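Local coordinates for CigR Protein (Salmonella enterica subsp. enterica serovar Typhimurium, PDB 4EW5) that is of unknown function but is a putative inner membrane protein, represented here by its C-terminal domain, at residues L27-Y32 with A60-Q65; N80-A85 with A89-I94. All blocks are in the same frame, centred on the assembly; numbering follows the deposited sequence.

Contact 1: L27-Y32 with A60-Q65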
loop_
_atom_site.group_PDB
_atom_site.type_symbol
_atom_site.label_atom_id
_atom_site.label_comp_id
_atom_site.label_asym_id
_atom_site.label_seq_id
_atom_site.Cartn_x
_atom_site.Cartn_y
_atom_site.Cartn_z
ATOM N N LEU A 27 -11.194 -13.462 -4.622
ATOM C CA LEU A 27 -12.293 -13.908 -3.761
ATOM C C LEU A 27 -13.682 -13.751 -4.377
ATOM O O LEU A 27 -14.684 -14.041 -3.747
ATOM C CB LEU A 27 -12.226 -13.184 -2.393
ATOM C CG LEU A 27 -10.915 -13.436 -1.633
ATOM C CD1 LEU A 27 -10.627 -12.476 -0.445
ATOM C CD2 LEU A 27 -10.930 -14.906 -1.161
ATOM N N GLY A 28 -13.766 -13.308 -5.632
ATOM C CA GLY A 28 -15.068 -13.190 -6.292
ATOM C C GLY A 28 -15.917 -11.987 -5.892
ATOM O O GLY A 28 -17.117 -11.949 -6.150
ATOM N N LEU A 29 -15.311 -10.976 -5.328
ATOM C CA LEU A 29 -16.025 -9.795 -4.849
ATOM C C LEU A 29 -15.924 -8.677 -5.896
ATOM O O LEU A 29 -15.282 -7.657 -5.685
ATOM C CB LEU A 29 -15.387 -9.388 -3.515
ATOM C CG LEU A 29 -15.318 -10.510 -2.445
ATOM C CD1 LEU A 29 -14.605 -10.088 -1.159
ATOM C CD2 LEU A 29 -16.747 -10.915 -2.208
ATOM N N THR A 30 -16.437 -8.900 -7.095
ATOM C CA THR A 30 -16.415 -7.849 -8.083
ATOM C C THR A 30 -17.807 -7.632 -8.633
ATOM O O THR A 30 -18.661 -8.471 -8.483
ATOM C CB THR A 30 -15.386 -8.148 -9.200
ATOM O OG1 THR A 30 -15.770 -9.268 -9.990
ATOM C CG2 THR A 30 -14.012 -8.423 -8.584
ATOM N N GLY A 31 -18.007 -6.488 -9.268
ATOM C CA GLY A 31 -19.228 -6.164 -9.932
ATOM C C GLY A 31 -20.178 -5.417 -9.054
ATOM O O GLY A 31 -21.370 -5.367 -9.359
ATOM N N TYR A 32 -19.679 -4.794 -8.014
ATOM C CA TYR A 32 -20.536 -4.062 -7.083
ATOM C C TYR A 32 -20.949 -2.760 -7.706
ATOM O O TYR A 32 -20.245 -2.198 -8.505
ATOM C CB TYR A 32 -19.863 -3.759 -5.802
ATOM C CG TYR A 32 -19.709 -4.911 -4.895
ATOM C CD1 TYR A 32 -18.930 -6.006 -5.270
ATOM C CD2 TYR A 32 -20.338 -4.940 -3.689
ATOM C CE1 TYR A 32 -18.761 -7.059 -4.411
ATOM C CE2 TYR A 32 -20.205 -6.008 -2.848
ATOM C CZ TYR A 32 -19.385 -7.056 -3.228
ATOM O OH TYR A 32 -19.264 -8.115 -2.412
ATOM N N ALA A 60 -14.411 -12.371 6.181
ATOM C CA ALA A 60 -13.253 -12.710 7.010
ATOM C C ALA A 60 -12.059 -13.088 6.194
ATOM O O ALA A 60 -10.927 -12.710 6.546
ATOM C CB ALA A 60 -13.585 -13.858 8.011
ATOM N N SER A 61 -12.255 -13.784 5.088
ATOM C CA SER A 61 -11.123 -14.154 4.246
ATOM C C SER A 61 -10.358 -12.908 3.815
ATOM O O SER A 61 -9.114 -12.922 3.772
ATOM C CB SER A 61 -11.549 -14.868 2.941
ATOM O OG SER A 61 -12.539 -14.057 2.278
HETATM N N MSE A 62 -11.050 -11.837 3.465
HETATM C CA MSE A 62 -10.360 -10.619 3.072
HETATM C C MSE A 62 -9.858 -9.792 4.250
HETATM O O MSE A 62 -8.776 -9.186 4.167
HETATM C CB MSE A 62 -11.253 -9.784 2.149
HETATM C CG MSE A 62 -10.647 -8.524 1.703
HETATM SE SE MSE A 62 -11.649 -7.941 0.061
HETATM C CE MSE A 62 -10.604 -6.410 -0.322
ATOM N N LEU A 63 -10.608 -9.719 5.330
ATOM C CA LEU A 63 -10.196 -8.989 6.498
ATOM C C LEU A 63 -8.920 -9.522 7.133
ATOM O O LEU A 63 -8.189 -8.758 7.727
ATOM C CB LEU A 63 -11.287 -8.980 7.555
ATOM C CG LEU A 63 -12.456 -8.053 7.317
ATOM C CD1 LEU A 63 -13.403 -8.071 8.523
ATOM C CD2 LEU A 63 -11.998 -6.626 7.079
ATOM N N GLY A 64 -8.675 -10.813 6.988
ATOM C CA GLY A 64 -7.416 -11.400 7.364
ATOM C C GLY A 64 -6.179 -10.855 6.682
ATOM O O GLY A 64 -5.061 -11.065 7.209
ATOM N N GLN A 65 -6.358 -10.176 5.517
ATOM C CA GLN A 65 -5.281 -9.715 4.661
ATOM C C GLN A 65 -5.175 -8.219 4.534
ATOM O O GLN A 65 -4.421 -7.731 3.698
ATOM C CB GLN A 65 -5.465 -10.321 3.226
ATOM C CG GLN A 65 -5.854 -11.777 3.291
ATOM C CD GLN A 65 -4.664 -12.580 3.639
ATOM O OE1 GLN A 65 -3.575 -12.314 3.109
ATOM N NE2 GLN A 65 -4.827 -13.552 4.540
#

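Contact 2: N80-A85 with A89-I94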
loop_
_atom_site.group_PDB
_atom_site.type_symbol
_atom_site.label_atom_id
_atom_site.label_comp_id
_atom_site.label_asym_id
_atom_site.label_seq_id
_atom_site.Cartn_x
_atom_site.Cartn_y
_atom_site.Cartn_z
ATOM N N ASN A 80 -16.152 0.646 -3.556
ATOM C CA ASN A 80 -14.898 1.079 -2.915
ATOM C C ASN A 80 -14.620 0.345 -1.636
ATOM O O ASN A 80 -15.565 -0.146 -0.933
ATOM C CB ASN A 80 -15.007 2.544 -2.630
ATOM C CG ASN A 80 -15.434 3.352 -3.885
ATOM O OD1 ASN A 80 -14.819 3.241 -4.962
ATOM N ND2 ASN A 80 -16.610 4.016 -3.801
ATOM N N LEU A 81 -13.357 0.339 -1.225
ATOM C CA LEU A 81 -13.021 -0.284 0.046
ATOM C C LEU A 81 -12.750 0.861 1.034
ATOM O O LEU A 81 -11.877 1.711 0.761
ATOM C CB LEU A 81 -11.749 -1.117 -0.112
ATOM C CG LEU A 81 -11.192 -1.809 1.122
ATOM C CD1 LEU A 81 -12.202 -2.687 1.872
ATOM C CD2 LEU A 81 -9.890 -2.576 0.756
ATOM N N VAL A 82 -13.406 0.871 2.190
ATOM C CA VAL A 82 -13.397 2.068 3.062
ATOM C C VAL A 82 -13.206 1.634 4.504
ATOM O O VAL A 82 -13.931 0.752 4.983
ATOM C CB VAL A 82 -14.717 2.858 2.913
ATOM C CG1 VAL A 82 -14.610 4.156 3.740
ATOM C CG2 VAL A 82 -15.033 3.133 1.427
ATOM N N LEU A 83 -12.188 2.165 5.191
ATOM C CA LEU A 83 -12.002 1.922 6.564
ATOM C C LEU A 83 -12.825 3.003 7.306
ATOM O O LEU A 83 -12.642 4.218 7.067
ATOM C CB LEU A 83 -10.560 2.135 6.979
ATOM C CG LEU A 83 -10.153 1.793 8.419
ATOM C CD1 LEU A 83 -10.268 0.282 8.721
ATOM C CD2 LEU A 83 -8.769 2.274 8.771
ATOM N N ILE A 84 -13.578 2.561 8.294
ATOM C CA ILE A 84 -14.562 3.438 8.942
ATOM C C ILE A 84 -14.429 3.228 10.439
ATOM O O ILE A 84 -14.319 2.072 10.899
ATOM C CB ILE A 84 -15.971 3.034 8.436
ATOM C CG1 ILE A 84 -16.125 3.464 6.991
ATOM C CG2 ILE A 84 -17.080 3.673 9.208
ATOM C CD1 ILE A 84 -17.405 2.968 6.310
ATOM N N ALA A 85 -14.377 4.324 11.195
ATOM C CA ALA A 85 -14.404 4.251 12.648
ATOM C C ALA A 85 -15.737 3.686 13.144
ATOM O O ALA A 85 -16.832 4.109 12.707
ATOM C CB ALA A 85 -14.188 5.636 13.261
ATOM N N ALA A 89 -18.726 6.192 12.435
ATOM C CA ALA A 89 -18.817 5.965 10.954
ATOM C C ALA A 89 -17.917 6.974 10.202
ATOM O O ALA A 89 -18.008 7.086 9.005
ATOM C CB ALA A 89 -20.267 6.019 10.463
ATOM N N VAL A 90 -16.950 7.560 10.901
ATOM C CA VAL A 90 -15.957 8.490 10.310
ATOM C C VAL A 90 -15.048 7.757 9.324
ATOM O O VAL A 90 -14.391 6.780 9.679
ATOM C CB VAL A 90 -15.093 9.229 11.325
ATOM C CG1 VAL A 90 -14.043 10.075 10.589
ATOM C CG2 VAL A 90 -15.947 10.139 12.272
ATOM N N VAL A 91 -15.054 8.243 8.109
ATOM C CA VAL A 91 -14.291 7.674 7.034
ATOM C C VAL A 91 -12.817 7.973 7.298
ATOM O O VAL A 91 -12.409 9.123 7.462
ATOM C CB VAL A 91 -14.784 8.134 5.682
ATOM C CG1 VAL A 91 -13.814 7.726 4.578
ATOM C CG2 VAL A 91 -16.210 7.610 5.416
ATOM N N THR A 92 -12.030 6.917 7.250
ATOM C CA THR A 92 -10.648 6.964 7.684
ATOM C C THR A 92 -9.625 6.678 6.571
ATOM O O THR A 92 -8.484 7.184 6.580
ATOM C CB THR A 92 -10.481 6.001 8.912
ATOM O OG1 THR A 92 -11.401 6.445 9.917
ATOM C CG2 THR A 92 -9.077 6.024 9.510
ATOM N N ALA A 93 -9.990 5.869 5.605
ATOM C CA ALA A 93 -9.159 5.602 4.435
ATOM C C ALA A 93 -10.087 5.118 3.407
ATOM O O ALA A 93 -11.089 4.487 3.764
ATOM C CB ALA A 93 -8.091 4.527 4.709
ATOM N N ILE A 94 -9.788 5.464 2.152
ATOM C CA ILE A 94 -10.616 5.153 1.055
ATOM C C ILE A 94 -9.680 4.583 -0.042
ATOM O O ILE A 94 -8.698 5.199 -0.429
ATOM C CB ILE A 94 -11.296 6.401 0.451
ATOM C CG1 ILE A 94 -12.162 7.119 1.501
ATOM C CG2 ILE A 94 -12.146 6.050 -0.788
ATOM C CD1 ILE A 94 -12.445 8.555 1.080
#

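Contact 1: L27-Y32 with A60-Q65
The hydroxyl oxygen of Ser61 rests against both methyls at the end of Leu27: CD1 comes to 3.7 Å from OG and CD2 to 3.9 Å. No hydrogen bond links the two segments, so this is van der Waals contact with a polar atom at its margin. Leu27 reaches across with CG anti to its own carbonyl carbon (chi1 -60°), and its CD1 methyl also rests against the side chain of Met62, 3.8 Å from CB. Met62 is a selenomethionine whose chain runs almost fully extended from the short helix 60-63. That reach carries its selenium to Leu29, where CD1 and SE are 3.9 Å apart. A long, flexible, apolar chain suits this place, because it bridges from the helix into a region also lined by Leu23 and Phe99. Gly28, between the two leucines, ends helix 11-26 in a Schellman motif; its positive phi (77°) turns the chain in a conformation that a residue without a side chain adopts readily. Beyond this turn Leu29 again points at the short helix, its side chain also touching Pro59 and Phe99. The loop that follows is tied to the C-terminal end of the chain, Thr30 OG1 by a hydrogen bond to Glu102 and Tyr32 by packing on Phe99.

Contact 2: N80-A85 with A89-I94
Leu83 and Thr92 face each other across an antiparallel beta hairpin interrupted by a classic beta bulge, in which Thr92 and Ala93 together lie opposite Leu83. Their side chains meet at an oblique angle, CD2 of Leu83 being 3.8 Å from CG2 of Thr92. The leucine makes this contact with CG turned anti to its backbone N (chi1 -175°) and beside its carbonyl carbon, which brings CD2 over to the threonine methyl. Beside them the small Ala93 pairs with Leu83, CB to CB, and this side of the hairpin packs on Pro8 and Val11 of the second subunit. The leucine and the threonine methyl offer an apolar surface there, and the small Ala93 probably allows close approach.

Val82, Ile84, Val91 and Ile94 point to the other face. Here CG1 of Val82 touches CG1 of Val91 at 3.8 Å, a diagonal contact between beta-branched residues, whose shape fits an extended strand well. The extra residue of the bulge shifts the register by one, and the oxygen of Leu83 serves both backbone nitrogens opposite: Thr92 N gives a good bond of 2.8 Å, Ala93 N a weak one of 3.4 Å. Toward the turn, Ala85 N donates to Val90 O in a nearly straight bond (170°); within the bulge, Leu83 N bonds to Ala93 O. A transmembrane helix has been predicted across residues 81-99, yet in this crystal both strands are part of the domain's antiparallel sheet.

At the turn, Ala89 has a positive phi (64°), and its N donates to Ala85 O in a bent bond of 2.8 Å. Its CA is pressed against the CG2 methyl of Ile84 at 3.4 Å, closer than carbons usually pack.

From the N terminus the chain runs through helix 11-26 into the loop that opens contact 1. A long, mostly irregular excursion, with the short strand 56-57 near its end, follows before helix 60-63 closes that contact. Strand 72-77 comes next, and then contact 2 opens and closes within a hairpin, its segments separated by three residues. The two loops neither nest nor cross but lie in series; the centres of the two contacts are about 16 Å apart. They still meet in space: CE of Met62 touches CD2 of Leu81 at 4.0 Å. Leu29, Met62 and Leu81 all pack on Phe99, so this residue near the C terminus lies between the loop after helix 11-26, helix 60-63 and strand 80-85.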